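Local coordinates for protein cystathionine gamma-synthase (Xanthomonas oryzae pv. oryzae KACC 10331, PDB 6LD7) that probably makes cystathionine for the methionine biosynthesis pathway as a pyridoxal 5'-phosphate-dependent enzyme of the trans-sulfuration family, at residues F313-E316 / A320-R323; F332-S337 / S343-P348. The protein carries 1 engineered substitution. All coordinates share one frame; numbering follows the deposited sequence.

Contact 1. Residues F313-E316 / A320-R323; sequences FELE and AAVR
Glu316 OE1 accepts a hydrogen bond from Asn284 ND2, while the backbone O of Glu316 meets Ala321 across the contact. The contact is a beta-alpha connection in the C-terminal part of a fold-type I PLP enzyme. Strand 310-315 ends, the chain turns, and helix 319-327 packs back on the end of the strand. The Glu316 O lies 3.2 Å from Ala321 CB. This is a close approach of a carbonyl to a methyl group, and the two segments share no hydrogen bond. Leu315 does most of the remaining packing. Its CG stands anti to the backbone N (chi1 -178°), which carries the branch over to the helix. CD2 then rests against the peptide group that joins Ala321 to Val322. Leu315 CD2 is 3.7 Å from Ala321 C and 3.8 Å from Val322 N. Leu315 CD2 also lies 4.0 Å from Ala321 CB. Leu315 and Ala321 are both buried and both touch Ala394 of helix 380-396, which covers this side of the contact. Val322 also packs on Leu371 of strand 370-374 and on Phe49 of the second subunit. The methyl that meets Leu315 is CG2, anti to Val322's own carbonyl carbon. Val322 CG2 comes to 4.1 Å from Leu315 CD2.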
loop_
_atom_site.group_PDB
_atom_site.type_symbol
_atom_site.label_atom_id
_atom_site.label_comp_id
_atom_site.label_asym_id
_atom_site.label_seq_id
_atom_site.Cartn_x
_atom_site.Cartn_y
_atom_site.Cartn_z
ATOM N N PHE C 313 29.750 -22.769 -4.447
ATOM C CA PHE C 313 30.691 -23.792 -3.999
ATOM C C PHE C 313 30.199 -25.165 -4.487
ATOM O O PHE C 313 28.972 -25.410 -4.638
ATOM C CB PHE C 313 30.900 -23.646 -2.472
ATOM C CG PHE C 313 29.780 -24.173 -1.618
ATOM C CD1 PHE C 313 28.693 -23.393 -1.352
ATOM C CD2 PHE C 313 29.756 -25.492 -1.219
ATOM C CE1 PHE C 313 27.620 -23.876 -0.642
ATOM C CE2 PHE C 313 28.690 -25.983 -0.478
ATOM C CZ PHE C 313 27.646 -25.160 -0.157
ATOM N N GLU C 314 31.154 -26.010 -4.835
ATOM C CA GLU C 314 30.936 -27.419 -5.258
ATOM C C GLU C 314 31.073 -28.322 -4.055
ATOM O O GLU C 314 32.122 -28.314 -3.432
ATOM C CB GLU C 314 31.953 -27.814 -6.307
ATOM C CG GLU C 314 31.590 -27.194 -7.623
ATOM C CD GLU C 314 32.640 -27.338 -8.692
ATOM O OE1 GLU C 314 32.514 -26.597 -9.721
ATOM O OE2 GLU C 314 33.556 -28.213 -8.482
ATOM N N LEU C 315 29.987 -28.965 -3.697
ATOM C CA LEU C 315 29.945 -29.922 -2.573
ATOM C C LEU C 315 30.365 -31.276 -3.133
ATOM O O LEU C 315 30.030 -31.574 -4.259
ATOM C CB LEU C 315 28.515 -29.916 -2.051
ATOM C CG LEU C 315 28.243 -30.793 -0.864
ATOM C CD1 LEU C 315 28.937 -30.246 0.351
ATOM C CD2 LEU C 315 26.742 -30.810 -0.646
ATOM N N GLU C 316 31.247 -31.932 -2.432
ATOM C CA GLU C 316 31.719 -33.311 -2.672
ATOM C C GLU C 316 30.521 -34.258 -2.501
ATOM O O GLU C 316 29.724 -34.099 -1.527
ATOM C CB GLU C 316 32.860 -33.609 -1.676
ATOM C CG GLU C 316 33.503 -34.960 -1.909
ATOM C CD GLU C 316 34.065 -35.098 -3.321
ATOM O OE1 GLU C 316 34.915 -34.251 -3.677
ATOM O OE2 GLU C 316 33.606 -35.992 -4.091
ATOM N N ALA C 320 23.284 -36.783 -4.037
ATOM C CA ALA C 320 22.819 -37.290 -2.719
ATOM C C ALA C 320 23.351 -36.397 -1.569
ATOM O O ALA C 320 22.693 -36.313 -0.477
ATOM C CB ALA C 320 23.247 -38.716 -2.518
ATOM N N ALA C 321 24.580 -35.891 -1.712
ATOM C CA ALA C 321 25.220 -35.011 -0.704
ATOM C C ALA C 321 24.464 -33.677 -0.720
ATOM O O ALA C 321 24.114 -33.157 0.371
ATOM C CB ALA C 321 26.682 -34.809 -0.995
ATOM N N VAL C 322 24.098 -33.228 -1.917
ATOM C CA VAL C 322 23.345 -31.969 -2.072
ATOM C C VAL C 322 21.996 -32.106 -1.355
ATOM O O VAL C 322 21.616 -31.178 -0.659
ATOM C CB VAL C 322 23.243 -31.567 -3.562
ATOM C CG1 VAL C 322 22.309 -30.394 -3.759
ATOM C CG2 VAL C 322 24.620 -31.218 -4.103
ATOM N N ARG C 323 21.238 -33.153 -1.627
ATOM C CA ARG C 323 19.902 -33.366 -1.039
ATOM C C ARG C 323 20.070 -33.397 0.466
ATOM O O ARG C 323 19.227 -32.757 1.174
ATOM C CB ARG C 323 19.262 -34.695 -1.437
ATOM C CG ARG C 323 18.786 -34.777 -2.876
ATOM C CD ARG C 323 18.293 -36.180 -3.315
ATOM N NE ARG C 323 17.754 -36.103 -4.672
ATOM C CZ ARG C 323 16.482 -35.813 -4.933
ATOM N NH1 ARG C 323 15.653 -35.573 -3.936
ATOM N NH2 ARG C 323 16.036 -35.751 -6.168
#

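Contact 2. Residues F332-S337 / S343-P348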
loop_
_atom_site.group_PDB
_atom_site.type_symbol
_atom_site.label_atom_id
_atom_site.label_comp_id
_atom_site.label_asym_id
_atom_site.label_seq_id
_atom_site.Cartn_x
_atom_site.Cartn_y
_atom_site.Cartn_z
ATOM N N PHE C 332 18.674 -20.733 5.471
ATOM C CA PHE C 332 18.810 -20.502 4.012
ATOM C C PHE C 332 17.543 -21.067 3.370
ATOM O O PHE C 332 17.273 -22.233 3.538
ATOM C CB PHE C 332 20.030 -21.214 3.432
ATOM C CG PHE C 332 21.382 -20.659 3.825
ATOM C CD1 PHE C 332 21.919 -20.908 5.090
ATOM C CD2 PHE C 332 22.025 -19.741 3.026
ATOM C CE1 PHE C 332 23.126 -20.367 5.470
ATOM C CE2 PHE C 332 23.239 -19.183 3.413
ATOM C CZ PHE C 332 23.763 -19.476 4.646
ATOM N N THR C 333 16.751 -20.250 2.722
ATOM C CA THR C 333 15.514 -20.695 2.030
ATOM C C THR C 333 15.914 -21.133 0.631
ATOM O O THR C 333 16.559 -20.339 -0.068
ATOM C CB THR C 333 14.520 -19.531 2.020
ATOM O OG1 THR C 333 14.271 -19.219 3.381
ATOM C CG2 THR C 333 13.187 -19.837 1.396
ATOM N N LEU C 334 15.454 -22.308 0.229
ATOM C CA LEU C 334 15.615 -22.842 -1.115
ATOM C C LEU C 334 14.709 -22.083 -2.050
ATOM O O LEU C 334 13.435 -22.280 -2.039
ATOM C CB LEU C 334 15.394 -24.354 -1.049
ATOM C CG LEU C 334 15.612 -25.098 -2.367
ATOM C CD1 LEU C 334 17.114 -25.155 -2.720
ATOM C CD2 LEU C 334 15.015 -26.522 -2.251
ATOM N N ALA C 335 15.317 -21.185 -2.835
ATOM C CA ALA C 335 14.553 -20.327 -3.757
ATOM C C ALA C 335 15.470 -19.651 -4.765
ATOM O O ALA C 335 16.662 -19.487 -4.543
ATOM C CB ALA C 335 13.773 -19.296 -2.958
ATOM N N GLU C 336 14.861 -19.128 -5.800
ATOM C CA GLU C 336 15.567 -18.241 -6.748
ATOM C C GLU C 336 15.587 -16.804 -6.184
ATOM O O GLU C 336 14.870 -16.443 -5.125
ATOM C CB GLU C 336 14.839 -18.206 -8.103
ATOM C CG GLU C 336 14.179 -19.485 -8.615
ATOM C CD GLU C 336 15.094 -20.332 -9.478
ATOM O OE1 GLU C 336 16.129 -20.706 -8.921
ATOM O OE2 GLU C 336 14.807 -20.575 -10.696
ATOM N N SER C 337 16.146 -15.927 -6.982
ATOM C CA SER C 337 16.385 -14.524 -6.624
ATOM C C SER C 337 17.545 -14.461 -5.612
ATOM O O SER C 337 18.132 -15.489 -5.260
ATOM C CB SER C 337 15.169 -13.822 -6.126
ATOM O OG SER C 337 15.262 -12.404 -6.405
ATOM N N SER C 343 18.818 -14.906 3.874
ATOM C CA SER C 343 19.747 -15.818 3.148
ATOM C C SER C 343 18.931 -16.821 2.304
ATOM O O SER C 343 17.930 -17.400 2.797
ATOM C CB SER C 343 20.672 -16.497 4.073
ATOM O OG SER C 343 21.532 -15.583 4.776
ATOM N N LEU C 344 19.396 -17.037 1.081
ATOM C CA LEU C 344 18.797 -17.987 0.137
ATOM C C LEU C 344 19.880 -18.928 -0.345
ATOM O O LEU C 344 21.050 -18.552 -0.380
ATOM C CB LEU C 344 18.255 -17.203 -1.055
ATOM C CG LEU C 344 17.183 -16.152 -0.757
ATOM C CD1 LEU C 344 16.649 -15.534 -2.024
ATOM C CD2 LEU C 344 16.022 -16.707 0.020
ATOM N N ILE C 345 19.485 -20.128 -0.694
ATOM C CA ILE C 345 20.309 -21.118 -1.423
ATOM C C ILE C 345 19.565 -21.556 -2.682
ATOM O O ILE C 345 18.294 -21.634 -2.664
ATOM C CB ILE C 345 20.627 -22.286 -0.491
ATOM C CG1 ILE C 345 21.609 -23.230 -1.166
ATOM C CG2 ILE C 345 19.360 -22.993 0.031
ATOM C CD1 ILE C 345 22.299 -24.119 -0.164
ATOM N N ALA C 346 20.310 -21.777 -3.768
ATOM C CA ALA C 346 19.788 -22.294 -5.048
ATOM C C ALA C 346 20.766 -23.355 -5.547
ATOM O O ALA C 346 21.971 -23.259 -5.218
ATOM C CB ALA C 346 19.619 -21.177 -6.052
ATOM N N HIS C 347 20.237 -24.380 -6.196
ATOM C CA HIS C 347 20.987 -25.481 -6.872
ATOM C C HIS C 347 20.919 -25.266 -8.381
ATOM O O HIS C 347 19.888 -25.567 -8.975
ATOM C CB HIS C 347 20.390 -26.808 -6.416
ATOM C CG HIS C 347 21.067 -27.985 -7.026
ATOM N ND1 HIS C 347 20.421 -28.823 -7.955
ATOM C CD2 HIS C 347 22.357 -28.382 -6.962
ATOM C CE1 HIS C 347 21.291 -29.758 -8.342
ATOM N NE2 HIS C 347 22.483 -29.520 -7.720
ATOM N N PRO C 348 21.920 -24.628 -9.042
ATOM C CA PRO C 348 21.757 -24.300 -10.463
ATOM C C PRO C 348 21.294 -25.453 -11.392
ATOM O O PRO C 348 20.418 -25.279 -12.236
ATOM C CB PRO C 348 23.128 -23.734 -10.780
ATOM C CG PRO C 348 23.521 -22.986 -9.469
ATOM C CD PRO C 348 23.125 -24.028 -8.434
#
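Leu344 touches segment 332-337 with both methyls. Leu344 CD2 meets Thr333 CB at 3.8 Å. Leu344 CD1 touches two backbone carbonyls, 3.6 Å from Ser337 O and slightly farther from Glu336 O. On the other face of the sheet Ile345 CG2 packs against Phe332 CB at 3.9 Å. Leu334 reaches the same methyl with CD1, its CG being anti to the backbone N (chi1 -176°); the two side chains slant across each other. The Phe332 ring takes Ser343 CB over one face, a CH-pi contact 4.0 Å from the ring centroid. Its edge faces Leu344 O. Three backbone hydrogen bonds join the segments: Thr333 N to Ser343 O (3.1 Å), Ile345 N to Thr333 O (3.0 Å) and Ala335 N to Ile345 O (3.0 Å). They make a short parallel pair at one margin of a five-stranded mixed sheet. Strand 333-334 is outermost within this chain, and the backbone of Leu334 bonds to the second subunit. Strand 344-346 also bonds to strand 370-374 through Leu344 with Ser374 and Ala346 with Arg372. Ser343 OG is held by Glu378 OE1 and Gly376 N, and helix 380-396 packs on Phe332 with Leu383 and Leu387. Thr333 OG1 bonds to Arg22 NH2 of the third subunit, and Glu336 O to Asn43 ND2 of the second subunit.

From the N terminus, strand 310-315 comes first. Contact 1 closes the short turn from this strand into helix 319-327. The chain then leaves the helix and enters strand 333-334. Contact 2 closes the next loop, between residues 337 and 343, by bringing strand 344-346 beside strand 333-334. The two loops follow in series; they neither nest nor cross. Strand 370-374 comes later and runs between strands 310-315 and 344-346, so both contacts belong to one sheet. They also touch directly, with Val322 CG1 3.8 Å from His347 CD2. Phe49 of the second subunit meets both of these residues.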